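Local structure of ribose 5-phosphate isomerase (Trypanosoma cruzi, 3M1P) at residues T9-F14 / E42-P47; V85-C90 / A105-V110; T95-R100 / I124-Q129. The protein probably interconverts ribose 5-phosphate and ribulose 5-phosphate, as a type B sugar-phosphate isomerase of the LacAB/RpiB family. The protein carries 1 engineered substitution. All coordinates share one frame; numbering follows the deposited sequence.

Interaction 1. Residues T9-F14 / E42-P47; sequences TDHPAF and ESVDYP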
loop_
_atom_site.group_PDB
_atom_site.type_symbol
_atom_site.label_atom_id
_atom_site.label_comp_id
_atom_site.label_asym_id
_atom_site.label_seq_id
_atom_site.Cartn_x
_atom_site.Cartn_y
_atom_site.Cartn_z
ATOM N N THR A 9 -5.331 8.743 -19.685
ATOM C CA THR A 9 -5.170 9.436 -18.400
ATOM C C THR A 9 -6.228 10.528 -18.264
ATOM O O THR A 9 -6.921 10.857 -19.236
ATOM C CB THR A 9 -3.750 10.104 -18.224
ATOM O OG1 THR A 9 -3.663 11.299 -19.007
ATOM C CG2 THR A 9 -2.626 9.180 -18.614
ATOM N N ASP A 10 -6.363 11.078 -17.062
ATOM C CA ASP A 10 -7.007 12.380 -16.910
ATOM C C ASP A 10 -5.921 13.450 -16.693
ATOM O O ASP A 10 -4.744 13.186 -16.957
ATOM C CB ASP A 10 -8.104 12.370 -15.832
ATOM C CG ASP A 10 -7.569 12.145 -14.431
ATOM O OD1 ASP A 10 -6.375 11.790 -14.267
ATOM O OD2 ASP A 10 -8.365 12.344 -13.480
ATOM N N HIS A 11 -6.306 14.638 -16.234
ATOM C CA HIS A 11 -5.375 15.772 -16.146
ATOM C C HIS A 11 -4.162 15.586 -15.219
ATOM O O HIS A 11 -3.041 15.777 -15.678
ATOM C CB HIS A 11 -6.113 17.089 -15.849
ATOM C CG HIS A 11 -7.267 16.936 -14.907
ATOM N ND1 HIS A 11 -7.343 17.608 -13.705
ATOM C CD2 HIS A 11 -8.379 16.164 -14.978
ATOM C CE1 HIS A 11 -8.455 17.262 -13.080
ATOM N NE2 HIS A 11 -9.102 16.388 -13.833
ATOM N N PRO A 12 -4.371 15.207 -13.925
ATOM C CA PRO A 12 -3.199 15.092 -13.054
ATOM C C PRO A 12 -2.188 14.022 -13.494
ATOM O O PRO A 12 -0.979 14.196 -13.278
ATOM C CB PRO A 12 -3.797 14.743 -11.683
ATOM C CG PRO A 12 -5.140 14.186 -11.959
ATOM C CD PRO A 12 -5.616 14.860 -13.204
ATOM N N ALA A 13 -2.678 12.944 -14.110
ATOM C CA ALA A 13 -1.830 11.851 -14.594
ATOM C C ALA A 13 -1.197 12.138 -15.958
ATOM O O ALA A 13 -0.343 11.380 -16.424
ATOM C CB ALA A 13 -2.617 10.559 -14.645
ATOM N N PHE A 14 -1.621 13.227 -16.604
ATOM C CA PHE A 14 -1.002 13.655 -17.862
ATOM C C PHE A 14 0.512 13.879 -17.712
ATOM O O PHE A 14 1.289 13.516 -18.587
ATOM C CB PHE A 14 -1.684 14.907 -18.441
ATOM C CG PHE A 14 -0.953 15.497 -19.617
ATOM C CD1 PHE A 14 -1.073 14.928 -20.881
ATOM C CD2 PHE A 14 -0.103 16.590 -19.446
ATOM C CE1 PHE A 14 -0.375 15.458 -21.971
ATOM C CE2 PHE A 14 0.596 17.130 -20.524
ATOM C CZ PHE A 14 0.457 16.557 -21.788
ATOM N N GLU A 42 -4.565 20.191 -19.898
ATOM C CA GLU A 42 -5.916 20.699 -19.668
ATOM C C GLU A 42 -6.789 19.744 -18.837
ATOM O O GLU A 42 -6.685 18.511 -18.968
ATOM C CB GLU A 42 -6.597 20.996 -21.012
ATOM C CG GLU A 42 -6.677 19.787 -21.977
ATOM C CD GLU A 42 -7.617 20.019 -23.162
ATOM O OE1 GLU A 42 -7.326 20.914 -23.993
ATOM O OE2 GLU A 42 -8.638 19.297 -23.268
ATOM N N SER A 43 -7.641 20.328 -17.990
ATOM C CA SER A 43 -8.597 19.575 -17.181
ATOM C C SER A 43 -9.578 18.777 -18.056
ATOM O O SER A 43 -10.185 19.318 -18.988
ATOM C CB SER A 43 -9.359 20.514 -16.238
ATOM O OG SER A 43 -10.104 19.792 -15.272
ATOM N N VAL A 44 -9.703 17.487 -17.754
ATOM C CA VAL A 44 -10.609 16.590 -18.462
ATOM C C VAL A 44 -11.452 15.779 -17.466
ATOM O O VAL A 44 -11.238 15.859 -16.251
ATOM C CB VAL A 44 -9.847 15.642 -19.435
ATOM C CG1 VAL A 44 -9.306 16.415 -20.646
ATOM C CG2 VAL A 44 -8.732 14.913 -18.725
ATOM N N ASP A 45 -12.419 15.023 -17.982
ATOM C CA ASP A 45 -13.248 14.148 -17.162
ATOM C C ASP A 45 -12.812 12.715 -17.417
ATOM O O ASP A 45 -12.851 12.243 -18.558
ATOM C CB ASP A 45 -14.735 14.299 -17.512
ATOM C CG ASP A 45 -15.297 15.675 -17.184
ATOM O OD1 ASP A 45 -14.690 16.435 -16.395
ATOM O OD2 ASP A 45 -16.380 15.996 -17.717
ATOM N N TYR A 46 -12.413 12.020 -16.348
ATOM C CA TYR A 46 -11.871 10.649 -16.469
ATOM C C TYR A 46 -12.768 9.644 -17.229
ATOM O O TYR A 46 -12.244 8.835 -17.989
ATOM C CB TYR A 46 -11.428 10.087 -15.093
ATOM C CG TYR A 46 -12.558 9.893 -14.114
ATOM C CD1 TYR A 46 -13.292 8.709 -14.093
ATOM C CD2 TYR A 46 -12.914 10.908 -13.214
ATOM C CE1 TYR A 46 -14.364 8.543 -13.204
ATOM C CE2 TYR A 46 -13.972 10.742 -12.321
ATOM C CZ TYR A 46 -14.689 9.555 -12.324
ATOM O OH TYR A 46 -15.731 9.384 -11.448
ATOM N N PRO A 47 -14.113 9.687 -17.039
ATOM C CA PRO A 47 -14.943 8.689 -17.733
ATOM C C PRO A 47 -14.804 8.681 -19.263
ATOM O O PRO A 47 -14.907 7.618 -19.861
ATOM C CB PRO A 47 -16.364 9.083 -17.336
ATOM C CG PRO A 47 -16.201 9.776 -16.033
ATOM C CD PRO A 47 -14.953 10.582 -16.219
HETATM O O HOH W 1 -11.166 13.632 -14.458
#

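Interaction 2. Residues V85-C90 / A105-V110; sequences VRAALC and ANIVCV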
loop_
_atom_site.group_PDB
_atom_site.type_symbol
_atom_site.label_atom_id
_atom_site.label_comp_id
_atom_site.label_asym_id
_atom_site.label_seq_id
_atom_site.Cartn_x
_atom_site.Cartn_y
_atom_site.Cartn_z
ATOM N N VAL A 85 -14.941 -5.731 -20.647
ATOM C CA VAL A 85 -13.812 -5.145 -19.940
ATOM C C VAL A 85 -13.721 -5.721 -18.524
ATOM O O VAL A 85 -14.741 -5.893 -17.831
ATOM C CB VAL A 85 -13.888 -3.602 -19.936
ATOM C CG1 VAL A 85 -12.898 -2.996 -18.950
ATOM C CG2 VAL A 85 -13.636 -3.065 -21.330
ATOM N N ARG A 86 -12.495 -6.049 -18.125
ATOM C CA ARG A 86 -12.186 -6.423 -16.750
ATOM C C ARG A 86 -11.038 -5.527 -16.308
ATOM O O ARG A 86 -9.873 -5.809 -16.579
ATOM C CB ARG A 86 -11.831 -7.907 -16.648
ATOM C CG ARG A 86 -13.000 -8.835 -17.007
ATOM C CD ARG A 86 -12.628 -10.292 -16.838
ATOM N NE ARG A 86 -11.583 -10.657 -17.786
ATOM C CZ ARG A 86 -11.786 -10.855 -19.086
ATOM N NH1 ARG A 86 -13.009 -10.738 -19.602
ATOM N NH2 ARG A 86 -10.759 -11.168 -19.872
ATOM N N ALA A 87 -11.402 -4.427 -15.657
ATOM C CA ALA A 87 -10.476 -3.368 -15.295
ATOM C C ALA A 87 -10.141 -3.461 -13.817
ATOM O O ALA A 87 -11.035 -3.380 -12.955
ATOM C CB ALA A 87 -11.077 -2.010 -15.610
ATOM N N ALA A 88 -8.851 -3.632 -13.548
ATOM C CA ALA A 88 -8.343 -3.872 -12.203
ATOM C C ALA A 88 -7.588 -2.661 -11.674
ATOM O O ALA A 88 -6.546 -2.269 -12.240
ATOM C CB ALA A 88 -7.446 -5.098 -12.201
ATOM N N LEU A 89 -8.108 -2.070 -10.600
ATOM C CA LEU A 89 -7.352 -1.057 -9.873
ATOM C C LEU A 89 -6.273 -1.731 -9.014
ATOM O O LEU A 89 -6.572 -2.477 -8.082
ATOM C CB LEU A 89 -8.260 -0.164 -9.032
ATOM C CG LEU A 89 -7.576 0.886 -8.132
ATOM C CD1 LEU A 89 -6.678 1.852 -8.917
ATOM C CD2 LEU A 89 -8.636 1.637 -7.363
ATOM N N CYS A 90 -5.019 -1.483 -9.380
ATOM C CA CYS A 90 -3.875 -2.075 -8.693
ATOM C C CYS A 90 -3.029 -1.020 -7.985
ATOM O O CYS A 90 -2.894 0.115 -8.475
ATOM C CB CYS A 90 -3.008 -2.846 -9.684
ATOM S SG CYS A 90 -3.908 -4.136 -10.529
ATOM N N ALA A 105 -7.589 -9.915 -16.148
ATOM C CA ALA A 105 -7.886 -8.500 -16.321
ATOM C C ALA A 105 -7.313 -8.015 -17.639
ATOM O O ALA A 105 -6.210 -8.399 -18.008
ATOM C CB ALA A 105 -7.316 -7.675 -15.152
ATOM N N ASN A 106 -8.056 -7.176 -18.350
ATOM C CA ASN A 106 -7.561 -6.625 -19.606
ATOM C C ASN A 106 -7.271 -5.133 -19.522
ATOM O O ASN A 106 -6.693 -4.569 -20.433
ATOM C CB ASN A 106 -8.500 -6.950 -20.798
ATOM C CG ASN A 106 -9.976 -6.674 -20.488
ATOM O OD1 ASN A 106 -10.302 -5.775 -19.711
ATOM N ND2 ASN A 106 -10.873 -7.454 -21.108
ATOM N N ILE A 107 -7.665 -4.499 -18.422
ATOM C CA ILE A 107 -7.260 -3.112 -18.173
ATOM C C ILE A 107 -6.671 -2.947 -16.764
ATOM O O ILE A 107 -7.272 -3.371 -15.786
ATOM C CB ILE A 107 -8.430 -2.095 -18.401
ATOM C CG1 ILE A 107 -8.899 -2.112 -19.870
ATOM C CG2 ILE A 107 -8.004 -0.674 -17.946
ATOM C CD1 ILE A 107 -10.008 -1.136 -20.224
ATOM N N VAL A 108 -5.486 -2.341 -16.670
ATOM C CA VAL A 108 -4.896 -2.011 -15.384
ATOM C C VAL A 108 -5.161 -0.541 -15.086
ATOM O O VAL A 108 -4.990 0.312 -15.963
ATOM C CB VAL A 108 -3.372 -2.380 -15.285
ATOM C CG1 VAL A 108 -2.487 -1.616 -16.301
ATOM C CG2 VAL A 108 -2.846 -2.201 -13.849
ATOM N N CYS A 109 -5.617 -0.257 -13.866
ATOM C CA CYS A 109 -5.835 1.116 -13.418
ATOM C C CYS A 109 -4.899 1.437 -12.270
ATOM O O CYS A 109 -4.675 0.599 -11.403
ATOM C CB CYS A 109 -7.294 1.344 -13.001
ATOM S SG CYS A 109 -8.501 0.931 -14.330
ATOM N N VAL A 110 -4.363 2.656 -12.276
ATOM C CA VAL A 110 -3.469 3.133 -11.224
ATOM C C VAL A 110 -3.782 4.579 -10.859
ATOM O O VAL A 110 -4.371 5.327 -11.651
ATOM C CB VAL A 110 -1.967 3.028 -11.633
ATOM C CG1 VAL A 110 -1.557 1.580 -11.869
ATOM C CG2 VAL A 110 -1.676 3.870 -12.869
#

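Interaction 3. Residues T95-R100 / I124-Q129; sequences TAAMSR and IITFLQ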
loop_
_atom_site.group_PDB
_atom_site.type_symbol
_atom_site.label_atom_id
_atom_site.label_comp_id
_atom_site.label_asym_id
_atom_site.label_seq_id
_atom_site.Cartn_x
_atom_site.Cartn_y
_atom_site.Cartn_z
ATOM N N THR A 95 -1.434 -7.341 -6.434
ATOM C CA THR A 95 -2.717 -7.092 -7.123
ATOM C C THR A 95 -2.554 -7.076 -8.652
ATOM O O THR A 95 -3.427 -7.558 -9.363
ATOM C CB THR A 95 -3.331 -5.766 -6.693
ATOM O OG1 THR A 95 -2.327 -4.746 -6.774
ATOM C CG2 THR A 95 -3.876 -5.863 -5.257
ATOM N N ALA A 96 -1.442 -6.533 -9.152
ATOM C CA ALA A 96 -1.192 -6.502 -10.603
ATOM C C ALA A 96 -1.094 -7.922 -11.169
ATOM O O ALA A 96 -1.688 -8.242 -12.210
ATOM C CB ALA A 96 0.074 -5.692 -10.928
ATOM N N ALA A 97 -0.342 -8.771 -10.470
ATOM C CA ALA A 97 -0.156 -10.153 -10.894
ATOM C C ALA A 97 -1.454 -10.940 -10.789
ATOM O O ALA A 97 -1.831 -11.639 -11.737
ATOM C CB ALA A 97 0.963 -10.828 -10.084
ATOM N N MET A 98 -2.146 -10.810 -9.661
ATOM C CA MET A 98 -3.351 -11.598 -9.400
ATOM C C MET A 98 -4.548 -11.195 -10.260
ATOM O O MET A 98 -5.415 -12.033 -10.556
ATOM C CB MET A 98 -3.726 -11.553 -7.918
ATOM C CG MET A 98 -2.704 -12.226 -6.994
ATOM S SD MET A 98 -2.238 -13.906 -7.453
ATOM C CE MET A 98 -3.837 -14.719 -7.555
ATOM N N SER A 99 -4.592 -9.920 -10.645
ATOM C CA SER A 99 -5.605 -9.409 -11.580
ATOM C C SER A 99 -5.534 -10.134 -12.922
ATOM O O SER A 99 -6.568 -10.403 -13.561
ATOM C CB SER A 99 -5.448 -7.904 -11.788
ATOM O OG SER A 99 -4.316 -7.595 -12.581
ATOM N N ARG A 100 -4.308 -10.469 -13.319
ATOM C CA ARG A 100 -4.058 -11.290 -14.505
ATOM C C ARG A 100 -4.280 -12.794 -14.237
ATOM O O ARG A 100 -4.987 -13.461 -14.997
ATOM C CB ARG A 100 -2.641 -11.026 -15.050
ATOM C CG ARG A 100 -2.364 -9.563 -15.427
ATOM C CD ARG A 100 -3.066 -9.128 -16.731
ATOM N NE ARG A 100 -2.708 -10.023 -17.830
ATOM C CZ ARG A 100 -3.554 -10.840 -18.463
ATOM N NH1 ARG A 100 -4.858 -10.850 -18.169
ATOM N NH2 ARG A 100 -3.091 -11.637 -19.421
ATOM N N ILE A 124 2.587 -1.885 -14.134
ATOM C CA ILE A 124 2.354 -2.010 -15.578
ATOM C C ILE A 124 3.105 -3.209 -16.157
ATOM O O ILE A 124 2.524 -4.010 -16.875
ATOM C CB ILE A 124 2.657 -0.679 -16.336
ATOM C CG1 ILE A 124 1.549 0.331 -16.033
ATOM C CG2 ILE A 124 2.779 -0.903 -17.870
ATOM C CD1 ILE A 124 1.889 1.748 -16.423
ATOM N N ILE A 125 4.375 -3.355 -15.788
ATOM C CA ILE A 125 5.196 -4.463 -16.267
ATOM C C ILE A 125 4.661 -5.818 -15.816
ATOM O O ILE A 125 4.517 -6.729 -16.627
ATOM C CB ILE A 125 6.700 -4.259 -15.877
ATOM C CG1 ILE A 125 7.298 -3.092 -16.696
ATOM C CG2 ILE A 125 7.499 -5.594 -15.983
ATOM C CD1 ILE A 125 8.571 -2.450 -16.090
ATOM N N THR A 126 4.355 -5.942 -14.526
ATOM C CA THR A 126 3.808 -7.177 -13.981
ATOM C C THR A 126 2.466 -7.564 -14.630
ATOM O O THR A 126 2.245 -8.718 -14.973
ATOM C CB THR A 126 3.636 -7.068 -12.445
ATOM O OG1 THR A 126 4.867 -6.630 -11.866
ATOM C CG2 THR A 126 3.222 -8.413 -11.857
ATOM N N PHE A 127 1.587 -6.584 -14.785
ATOM C CA PHE A 127 0.304 -6.772 -15.442
ATOM C C PHE A 127 0.480 -7.321 -16.865
ATOM O O PHE A 127 -0.157 -8.301 -17.238
ATOM C CB PHE A 127 -0.414 -5.432 -15.502
ATOM C CG PHE A 127 -1.821 -5.516 -15.992
ATOM C CD1 PHE A 127 -2.844 -5.859 -15.127
ATOM C CD2 PHE A 127 -2.129 -5.208 -17.329
ATOM C CE1 PHE A 127 -4.167 -5.915 -15.581
ATOM C CE2 PHE A 127 -3.446 -5.256 -17.791
ATOM C CZ PHE A 127 -4.466 -5.619 -16.920
ATOM N N LEU A 128 1.358 -6.692 -17.646
ATOM C CA LEU A 128 1.526 -7.071 -19.051
ATOM C C LEU A 128 2.205 -8.425 -19.209
ATOM O O LEU A 128 1.828 -9.207 -20.083
ATOM C CB LEU A 128 2.265 -5.983 -19.838
ATOM C CG LEU A 128 1.494 -4.671 -19.995
ATOM C CD1 LEU A 128 2.366 -3.591 -20.605
ATOM C CD2 LEU A 128 0.205 -4.872 -20.810
ATOM N N GLN A 129 3.163 -8.710 -18.328
ATOM C CA GLN A 129 3.960 -9.950 -18.397
ATOM C C GLN A 129 3.324 -11.193 -17.766
ATOM O O GLN A 129 3.676 -12.310 -18.143
ATOM C CB GLN A 129 5.341 -9.730 -17.777
ATOM C CG GLN A 129 6.268 -8.804 -18.582
ATOM C CD GLN A 129 7.634 -8.633 -17.929
ATOM O OE1 GLN A 129 7.858 -9.097 -16.808
ATOM N NE2 GLN A 129 8.553 -7.948 -18.623
HETATM O O HOH W 2 -0.203 -11.017 -19.630
#

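Interaction 1. Residues T9-F14 / E42-P47
Ser-43 lies over one face of the His-11 ring, where Ser-43 CA makes a CH-pi contact 4.1 Å from the His-11 ring centroid, 28° off the normal. Because Ser-43 OG is anti to the backbone N (chi1 -169°), the hydroxyl oxygen also stands over the centre of the same face, while Pro-12 CD covers part of the opposite one. Val-44 O approaches the ring obliquely, 3.1 Å from His-11 CD2, and is not hydrogen-bonded to it. Alongside, Val-44 CG2 packs 3.6 Å from Asp-10 CA, and Tyr-46 CB lies 4.1 Å from Asp-10 CB, the carboxylate and phenol planes nearly perpendicular.

Loops that leave the carboxyl ends of parallel strands commonly form the pocket in Rossmann-like alpha/beta/alpha folds, and the loop from Asp-10 onward leaves the end of strand 3-9. A phosphate ion, its nearest atom about 3 Å from the His-11 side chain, may mark this pocket, which would fit the sugar-phosphate site of the RpiB family, though it could come from the crystallisation liquor.

Polar contact between the segments runs through one water. It donates to Asp-10 OD2 at 3.2 Å and to Val-44 O at 2.9 Å, and accepts a weak bond from Tyr-46 N, at the approach to helix 46-58. A neighbouring subunit adds charge: its Arg-140, Arg-141 and Lys-144 form salt bridges with Asp-45.

Interaction 2. Residues V85-C90 / A105-V110
Strands 87-89 and 107-110 run parallel, their axes 4.5 Å apart at closest and 27° from alignment, with Ala-87 paired to Ile-107, Ala-88 to Val-108 and Leu-89 to Cys-109. They are the two strands of a beta-alpha-beta unit whose crossover is helix 93-101. Strand 87-89 is the outermost of the chain's parallel sheet on this side. Backbone bonds zigzag between them in the parallel pattern, from Ile-107 N to Arg-86 O, Ala-88 N to Ile-107 O, Cys-109 N to Ala-88 O and Cys-90 N to Cys-109 O.

Asn-106 extends the pairing with its side chain. A chi1 of 47°, which sets CG between the backbone N and the carbonyl carbon, turns Asn-106 OD1 onto Arg-86 N in a 2.7 Å bond that is nearly straight at 167°. Asn-106 ND2 binds Gly-84 O and sits over one face of the Arg-86 guanidinium, offset toward its rim; the NH2 of that group is held by Asp-104 O. Arg-86 O is gripped twice, by Asn-106 N and Ile-107 N.

Ala-87 CB meets Ile-107 CB at 3.8 Å on the face covered by helices 46-58 and 73-80. On the other face, under helices 93-101 and 117-129, Ala-88 CB touches Ala-105 CB and Cys-90 SG meets Val-108 CG2. Back on the face of Ala-87, at the C-terminal end of the strand, Leu-89 CD1 rests 3.4 Å from Cys-109 O.

Interaction 3. Residues T95-R100 / I124-Q129
Arg-100 drapes its aliphatic arm over the ring of Phe-127, with Arg-100 CD above the middle of the face, 3.6 Å from the ring centroid and 11° off the normal. This is a CH-pi contact, made by the methylene; the charged CZ is too distant for more than a weak cation-pi attraction. With bends at chi2 and chi3, the arginine brings Arg-100 CD to 3.1 Å from Phe-127 O, which lies near the guanidinium plane at its edge. The phenyl reaches across because its CG is anti to the backbone N (chi1 -172°).

Ser-99 OG meets the rim of the same ring, 3.4 Å from Phe-127 CD1, close to the ring plane. That hydroxyl is fixed by donating to Ala-96 O at 2.7 Å, one turn back in its own helix.

Helices 93-101 and 117-129 pack on the same side of the parallel sheet in this Rossmann-like fold and run nearly parallel: the short segments are inclined by 19° and approach to 7.9 Å. The small side chains at the interface are consistent with that closeness. Ala-96 CB faces Thr-126 CB, and Ala-97 CB touches Thr-126 CG2 at 3.8 Å, while Thr-126 OG1 is bonded to Glu-122 O within its own helix.

The polar end of Arg-100 is divided among several partners. Its NH1 forms a salt bridge with Asp-104, and its NH2 donates to a water at 3.0 Å that in turn donates to Leu-128 O, tying the arginine to the last turn of helix 117-129.

How the interactions relate
Interaction 1 precedes the other two along the chain, whereas interactions 2 and 3 alternate their segments through the run from strand 87-89 to helix 117-129. These two form one block, with centres about 9 Å apart: the helix pair of interaction 3 lies on the strands of interaction 2, and Ala-105 links them through a probable hydrogen bond from its N to Ser-99 O and through packing on Phe-127. Interaction 1 lies about 17 Å from interaction 2 and 23 Å from interaction 3, centre to centre. Interaction 1 and interaction 3 lie on opposite sides of the chain's centre, with the parallel sheet connecting them, and all three contacts touch a second subunit.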